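Local coordinates for protein putative mandelate racemase/muconate lactonizing enzyme (Bordetella bronchiseptica, PDB 3DDM) that is of unassigned function but probably belongs to the mandelate racemase/muconate lactonizing enzyme branch of the enolase superfamily, with an N-terminal domain beside a TIM-type barrel, at residues Val52-Asn60 with Gln115-Ala123; Leu282-Leu292 with Ala318-Val326. The protein carries 1 engineered substitution. One frame throughout, in Å; residues are numbered along the deposited sequence.

Both contacts are buried, and they lie side by side, with centres about 11 Å apart, but they solve the packing problem differently. Contact 1 belongs to the N-terminal domain and sets a strand on a helix so closely that glycines and backbone carbonyls touch directly, while Val57, Trp58 and Gln115 cover one end. Contact 2 belongs to the barrel domain and joins two neighbouring barrel helices, farther apart, through branched and aromatic side chains. Neither has a hydrogen bond between its own segments; polar links run instead from one contact to the other. Asp121 probably hydrogen-bonds Ser289, and the Trp58 amide probably bonds the Ala283 carbonyl, tying the two domains together.

Contact 1. Residues Val52-Asn60 with Gln115-Ala123; sequences VGWGEVWCN and QAIAGLDIA
Gln115 OE1 accepts a hydrogen bond from Arg69 on helix 65-81 and also meets the edge of Trp58, lying in the plane of the indole 3.3 Å from Trp58 CE3. The two side chains run side by side in the same direction, with the amide turned 75° from the ring, while the other end of the amide, Gln115 NE2, makes a weak hydrogen bond to the Thr107 carbonyl of the second subunit. This amide and indole close one end of the sheet-on-helix packing of the enolase-type N-terminal domain, in which an antiparallel three-stranded meander is backed by helices. Here one of its edge strands, 52-56, lies on helix 110-131. The axes of these short segments approach to 5.7 Å and run roughly antiparallel, at 146°.

Such closeness illustrates how glycines let a strand settle on a helix. Gly53 and Gly55 present their backbones to the helix, which answers with Gly119, so main chain can lie against main chain: Gly55 CA is 3.6 Å from the Gly119 carbonyl oxygen, and Ile122 CG2 packs on the same Gly55 CA. Trp54 and Glu56 point the other way, and the Glu56 carboxylate is held in the barrel domain by the amides of Ala312 and Gly315 and by the Tyr309 hydroxyl. Val57, farther along, straddles a turn of the helix with its two methyls. With CG1 anti to the backbone N (chi1 177°), Val57 CG1 rests 3.7 Å from Gln115 CB, while Val57 CG2 lies 3.7 Å from Gly119 CA. At the far end the contact becomes two CA-H...O contacts, one donated from each segment: Gly53 CA lies 3.4 Å from Ala123 O, and Ala123 CA lies 3.2 Å from Trp54 O.

Contact 2. Residues Leu282-Leu292 with Ala318-Val326; sequences LAKWGGFSGCL and ASAHLLAAV
Leu292 and Leu322 both hold CG anti to the backbone N (chi1 180° and -177°), and this brings their ends together between two barrel helices, with Leu292 CD1 3.6 Å from Leu322 CD1. The leucines cross obliquely, and the same Leu292 methyl also reaches Val326 CG2, at 3.6 Å, where the second helix has just ended. It is a worked case of neighbouring helices on the outside of a TIM-type barrel meeting chiefly through side chains: the axes of the two short helical segments stay 11.3 Å apart at their closest, inclined at 36°.

Leu322 buries more surface here than any other residue of the two segments. Its other methyl, Leu322 CD2, lies 3.7 Å from Cys291 CB and also approaches Leu282 CD1, so one branched side chain spans the helix and the loop before it. Phe288 slides past Leu322 in the opposite direction and turns its ring edge to the helix; the Ala318 carbonyl oxygen lies near the ring plane, 3.4 Å from Phe288 CE1, with Leu322 CB at the same edge. Leu282 CD1 sits over one face of that ring, toward its rim. The other branch, Leu282 CD2, comes 3.4 Å from Ser319 OG, a hydroxyl engaged elsewhere in a hydrogen bond to the Gly315 carbonyl.

Strand 304-309 connects helices 287-300 and 313-325 in the chain and packs under helix 313-325, its Tyr305 touching Leu322 and its Tyr309 touching Ala283 of the loop. On the N-terminal-domain side, Phe288 packs against Asp121 and Cys125 of helix 110-131, whereas Ala320 and Ala324 face Ile147 of strand 146-154.

Contact 1. Residues Val52-Asn60 with Gln115-Ala123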
# COMPACT_ATOMS: atom_id res chain seq x y z
N VAL A 52 -20.38 6.50 -22.17
CA VAL A 52 -19.65 5.56 -21.33
C VAL A 52 -18.19 5.33 -21.74
O VAL A 52 -17.86 5.28 -22.92
CB VAL A 52 -20.39 4.22 -21.29
CG1 VAL A 52 -19.55 3.17 -20.57
CG2 VAL A 52 -21.74 4.41 -20.60
N GLY A 53 -17.33 5.19 -20.73
CA GLY A 53 -15.92 4.94 -20.99
C GLY A 53 -15.44 3.77 -20.16
O GLY A 53 -15.86 3.60 -19.02
N TRP A 54 -14.56 2.94 -20.73
CA TRP A 54 -14.07 1.78 -20.00
C TRP A 54 -12.58 1.79 -19.67
O TRP A 54 -11.76 2.33 -20.42
CB TRP A 54 -14.37 0.50 -20.78
CG TRP A 54 -15.83 0.21 -20.92
CD1 TRP A 54 -16.65 0.61 -21.93
CD2 TRP A 54 -16.63 -0.55 -20.02
NE1 TRP A 54 -17.93 0.15 -21.71
CE2 TRP A 54 -17.95 -0.57 -20.54
CE3 TRP A 54 -16.38 -1.22 -18.81
CZ2 TRP A 54 -18.99 -1.23 -19.91
CZ3 TRP A 54 -17.42 -1.89 -18.17
CH2 TRP A 54 -18.72 -1.88 -18.73
N GLY A 55 -12.24 1.17 -18.55
CA GLY A 55 -10.86 1.09 -18.13
C GLY A 55 -10.58 -0.18 -17.33
O GLY A 55 -11.50 -0.96 -17.05
N GLU A 56 -9.32 -0.38 -16.96
CA GLU A 56 -8.93 -1.55 -16.18
C GLU A 56 -8.01 -1.12 -15.04
O GLU A 56 -7.19 -0.22 -15.19
CB GLU A 56 -8.20 -2.57 -17.06
CG GLU A 56 -8.03 -3.92 -16.37
CD GLU A 56 -7.55 -5.04 -17.29
OE1 GLU A 56 -8.02 -5.12 -18.45
OE2 GLU A 56 -6.71 -5.86 -16.85
N VAL A 57 -8.16 -1.74 -13.88
CA VAL A 57 -7.31 -1.41 -12.75
C VAL A 57 -6.40 -2.60 -12.49
O VAL A 57 -6.88 -3.70 -12.21
CB VAL A 57 -8.12 -1.12 -11.47
CG1 VAL A 57 -7.16 -0.85 -10.31
CG2 VAL A 57 -9.04 0.06 -11.69
N TRP A 58 -5.10 -2.39 -12.61
CA TRP A 58 -4.12 -3.44 -12.38
C TRP A 58 -4.44 -4.16 -11.07
O TRP A 58 -4.78 -3.52 -10.06
CB TRP A 58 -2.72 -2.84 -12.27
CG TRP A 58 -1.64 -3.87 -12.12
CD1 TRP A 58 -1.00 -4.55 -13.12
CD2 TRP A 58 -1.11 -4.38 -10.88
NE1 TRP A 58 -0.11 -5.45 -12.59
CE2 TRP A 58 -0.15 -5.36 -11.22
CE3 TRP A 58 -1.34 -4.09 -9.53
CZ2 TRP A 58 0.58 -6.07 -10.25
CZ3 TRP A 58 -0.63 -4.79 -8.57
CH2 TRP A 58 0.32 -5.77 -8.93
N CYS A 59 -4.35 -5.49 -11.08
CA CYS A 59 -4.64 -6.23 -9.86
C CYS A 59 -4.09 -7.64 -9.84
O CYS A 59 -4.67 -8.52 -9.22
CB CYS A 59 -6.16 -6.27 -9.63
SG CYS A 59 -7.05 -7.40 -10.73
N ASN A 60 -2.97 -7.87 -10.50
CA ASN A 60 -2.43 -9.23 -10.50
C ASN A 60 -2.03 -9.70 -9.11
O ASN A 60 -2.33 -10.83 -8.75
CB ASN A 60 -1.24 -9.34 -11.46
CG ASN A 60 -1.69 -9.37 -12.92
OD1 ASN A 60 -2.55 -10.17 -13.30
ND2 ASN A 60 -1.10 -8.50 -13.73
N GLN A 115 -3.41 2.53 -8.66
CA GLN A 115 -3.97 1.58 -9.59
C GLN A 115 -5.43 1.89 -9.90
O GLN A 115 -5.85 1.94 -11.07
CB GLN A 115 -3.81 0.16 -9.02
CG GLN A 115 -2.39 -0.39 -9.18
CD GLN A 115 -1.86 -1.09 -7.92
OE1 GLN A 115 -2.54 -1.90 -7.30
NE2 GLN A 115 -0.62 -0.78 -7.57
N ALA A 116 -6.22 2.11 -8.85
CA ALA A 116 -7.62 2.45 -9.07
C ALA A 116 -7.69 3.75 -9.86
O ALA A 116 -8.50 3.88 -10.78
CB ALA A 116 -8.33 2.60 -7.73
N ILE A 117 -6.83 4.71 -9.52
CA ILE A 117 -6.82 5.99 -10.22
C ILE A 117 -6.44 5.79 -11.68
O ILE A 117 -7.09 6.33 -12.57
CB ILE A 117 -5.86 7.00 -9.52
CG1 ILE A 117 -6.47 7.46 -8.19
CG2 ILE A 117 -5.63 8.21 -10.40
CD1 ILE A 117 -5.67 8.54 -7.44
N ALA A 118 -5.41 4.99 -11.94
CA ALA A 118 -4.99 4.74 -13.32
C ALA A 118 -6.14 4.12 -14.15
O ALA A 118 -6.37 4.52 -15.29
CB ALA A 118 -3.76 3.82 -13.34
N GLY A 119 -6.84 3.15 -13.57
CA GLY A 119 -7.94 2.53 -14.27
C GLY A 119 -9.02 3.55 -14.64
O GLY A 119 -9.58 3.49 -15.74
N LEU A 120 -9.33 4.47 -13.73
CA LEU A 120 -10.34 5.49 -13.99
C LEU A 120 -9.89 6.50 -15.03
O LEU A 120 -10.72 7.08 -15.74
CB LEU A 120 -10.73 6.21 -12.70
CG LEU A 120 -11.69 5.41 -11.81
CD1 LEU A 120 -11.96 6.15 -10.50
CD2 LEU A 120 -12.99 5.19 -12.57
N ASP A 121 -8.58 6.73 -15.14
CA ASP A 121 -8.09 7.67 -16.14
C ASP A 121 -8.24 7.04 -17.53
O ASP A 121 -8.62 7.71 -18.50
CB ASP A 121 -6.63 8.04 -15.91
CG ASP A 121 -6.17 9.20 -16.79
OD1 ASP A 121 -5.49 8.95 -17.81
OD2 ASP A 121 -6.53 10.37 -16.46
N ILE A 122 -7.94 5.75 -17.61
CA ILE A 122 -8.06 5.02 -18.87
C ILE A 122 -9.50 5.10 -19.37
O ILE A 122 -9.74 5.20 -20.57
CB ILE A 122 -7.65 3.53 -18.69
CG1 ILE A 122 -6.14 3.42 -18.49
CG2 ILE A 122 -8.13 2.72 -19.87
CD1 ILE A 122 -5.65 2.01 -18.19
N ALA A 123 -10.46 5.06 -18.45
CA ALA A 123 -11.87 5.12 -18.82
C ALA A 123 -12.31 6.53 -19.23
O ALA A 123 -13.13 6.69 -20.13
CB ALA A 123 -12.73 4.61 -17.66

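Contact 2. Residues Leu282-Leu292 with Ala318-Val326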
# COMPACT_ATOMS: atom_id res chain seq x y z
N LEU A 282 0.60 1.60 -17.64
CA LEU A 282 -0.47 2.59 -17.59
C LEU A 282 -1.69 2.19 -16.76
O LEU A 282 -2.45 3.06 -16.33
CB LEU A 282 -0.86 3.02 -19.01
CG LEU A 282 -2.21 2.65 -19.61
CD1 LEU A 282 -2.39 3.38 -20.90
CD2 LEU A 282 -2.27 1.15 -19.82
N ALA A 283 -1.87 0.89 -16.51
CA ALA A 283 -3.00 0.44 -15.68
C ALA A 283 -2.60 0.38 -14.19
O ALA A 283 -3.45 0.25 -13.30
CB ALA A 283 -3.49 -0.92 -16.14
N LYS A 284 -1.30 0.49 -13.93
CA LYS A 284 -0.80 0.46 -12.57
C LYS A 284 -0.67 1.89 -12.06
O LYS A 284 -1.02 2.18 -10.91
CB LYS A 284 0.56 -0.23 -12.53
CG LYS A 284 0.64 -1.38 -11.54
CD LYS A 284 2.00 -2.08 -11.62
CE LYS A 284 2.25 -2.89 -10.37
NZ LYS A 284 3.67 -3.33 -10.28
N TRP A 285 -0.17 2.79 -12.91
CA TRP A 285 -0.02 4.19 -12.53
C TRP A 285 -0.23 5.24 -13.64
O TRP A 285 0.11 5.02 -14.81
CB TRP A 285 1.35 4.45 -11.90
CG TRP A 285 1.53 5.91 -11.59
CD1 TRP A 285 1.05 6.59 -10.51
CD2 TRP A 285 2.10 6.91 -12.47
NE1 TRP A 285 1.27 7.95 -10.65
CE2 TRP A 285 1.91 8.17 -11.85
CE3 TRP A 285 2.73 6.85 -13.72
CZ2 TRP A 285 2.34 9.37 -12.43
CZ3 TRP A 285 3.16 8.05 -14.31
CH2 TRP A 285 2.95 9.29 -13.66
N GLY A 286 -0.79 6.38 -13.24
CA GLY A 286 -1.01 7.49 -14.14
C GLY A 286 -2.00 7.38 -15.28
O GLY A 286 -2.62 8.38 -15.66
N GLY A 287 -2.16 6.18 -15.83
CA GLY A 287 -3.08 6.03 -16.94
C GLY A 287 -2.47 6.79 -18.10
O GLY A 287 -1.25 6.94 -18.18
N PHE A 288 -3.30 7.29 -19.00
CA PHE A 288 -2.80 8.04 -20.15
C PHE A 288 -2.30 9.41 -19.70
O PHE A 288 -1.20 9.83 -20.06
CB PHE A 288 -3.91 8.19 -21.19
CG PHE A 288 -4.28 6.92 -21.87
CD1 PHE A 288 -3.36 6.28 -22.71
CD2 PHE A 288 -5.55 6.37 -21.71
CE1 PHE A 288 -3.71 5.11 -23.39
CE2 PHE A 288 -5.91 5.21 -22.38
CZ PHE A 288 -4.99 4.57 -23.22
N SER A 289 -3.12 10.09 -18.92
CA SER A 289 -2.75 11.41 -18.43
C SER A 289 -1.33 11.40 -17.86
O SER A 289 -0.55 12.33 -18.10
CB SER A 289 -3.74 11.85 -17.35
OG SER A 289 -5.06 11.74 -17.85
N GLY A 290 -0.98 10.35 -17.12
CA GLY A 290 0.34 10.28 -16.54
C GLY A 290 1.42 9.66 -17.43
O GLY A 290 2.52 10.20 -17.54
N CYS A 291 1.10 8.55 -18.08
CA CYS A 291 2.09 7.86 -18.89
C CYS A 291 2.45 8.42 -20.26
O CYS A 291 3.56 8.18 -20.74
CB CYS A 291 1.69 6.38 -19.03
SG CYS A 291 1.64 5.48 -17.45
N LEU A 292 1.54 9.14 -20.91
CA LEU A 292 1.86 9.69 -22.23
C LEU A 292 3.09 10.60 -22.10
O LEU A 292 4.08 10.42 -22.81
CB LEU A 292 0.67 10.47 -22.81
CG LEU A 292 0.87 11.13 -24.19
CD1 LEU A 292 1.28 10.06 -25.23
CD2 LEU A 292 -0.44 11.84 -24.62
N ALA A 318 -5.49 -0.79 -23.98
CA ALA A 318 -5.10 0.56 -23.57
C ALA A 318 -3.61 0.78 -23.80
O ALA A 318 -3.19 1.87 -24.20
CB ALA A 318 -5.44 0.79 -22.11
N SER A 319 -2.82 -0.25 -23.54
CA SER A 319 -1.37 -0.17 -23.72
C SER A 319 -0.98 -0.13 -25.19
O SER A 319 -0.05 0.57 -25.58
CB SER A 319 -0.68 -1.35 -23.04
OG SER A 319 -0.99 -1.36 -21.65
N ALA A 320 -1.70 -0.90 -26.01
CA ALA A 320 -1.41 -0.93 -27.44
C ALA A 320 -1.64 0.47 -28.02
O ALA A 320 -0.87 0.94 -28.86
CB ALA A 320 -2.31 -1.95 -28.13
N HIS A 321 -2.69 1.13 -27.57
CA HIS A 321 -2.96 2.46 -28.07
C HIS A 321 -1.89 3.46 -27.69
O HIS A 321 -1.47 4.28 -28.52
CB HIS A 321 -4.32 2.92 -27.58
CG HIS A 321 -5.45 2.33 -28.36
ND1 HIS A 321 -5.89 2.88 -29.54
CD2 HIS A 321 -6.16 1.19 -28.18
CE1 HIS A 321 -6.82 2.10 -30.06
NE2 HIS A 321 -7.00 1.07 -29.25
N LEU A 322 -1.42 3.40 -26.44
CA LEU A 322 -0.39 4.32 -26.01
C LEU A 322 0.88 4.09 -26.84
O LEU A 322 1.46 5.05 -27.33
CB LEU A 322 -0.09 4.16 -24.52
CG LEU A 322 0.95 5.16 -24.00
CD1 LEU A 322 0.65 6.55 -24.56
CD2 LEU A 322 0.93 5.19 -22.50
N LEU A 323 1.29 2.84 -27.00
CA LEU A 323 2.48 2.53 -27.78
C LEU A 323 2.37 3.02 -29.22
O LEU A 323 3.36 3.42 -29.84
CB LEU A 323 2.77 1.03 -27.79
CG LEU A 323 3.98 0.63 -28.66
CD1 LEU A 323 5.24 1.37 -28.20
CD2 LEU A 323 4.18 -0.87 -28.60
N ALA A 324 1.16 2.98 -29.77
CA ALA A 324 0.95 3.43 -31.14
C ALA A 324 1.12 4.95 -31.18
O ALA A 324 1.69 5.50 -32.14
CB ALA A 324 -0.45 3.03 -31.63
N ALA A 325 0.65 5.63 -30.14
CA ALA A 325 0.77 7.08 -30.06
C ALA A 325 2.22 7.51 -29.82
O ALA A 325 2.60 8.62 -30.18
CB ALA A 325 -0.14 7.62 -28.95
N VAL A 326 3.03 6.64 -29.22
CA VAL A 326 4.44 6.93 -28.94
C VAL A 326 5.26 5.79 -29.52
O VAL A 326 5.88 5.00 -28.80
CB VAL A 326 4.72 7.04 -27.43
CG1 VAL A 326 6.14 7.51 -27.21
CG2 VAL A 326 3.73 8.00 -26.79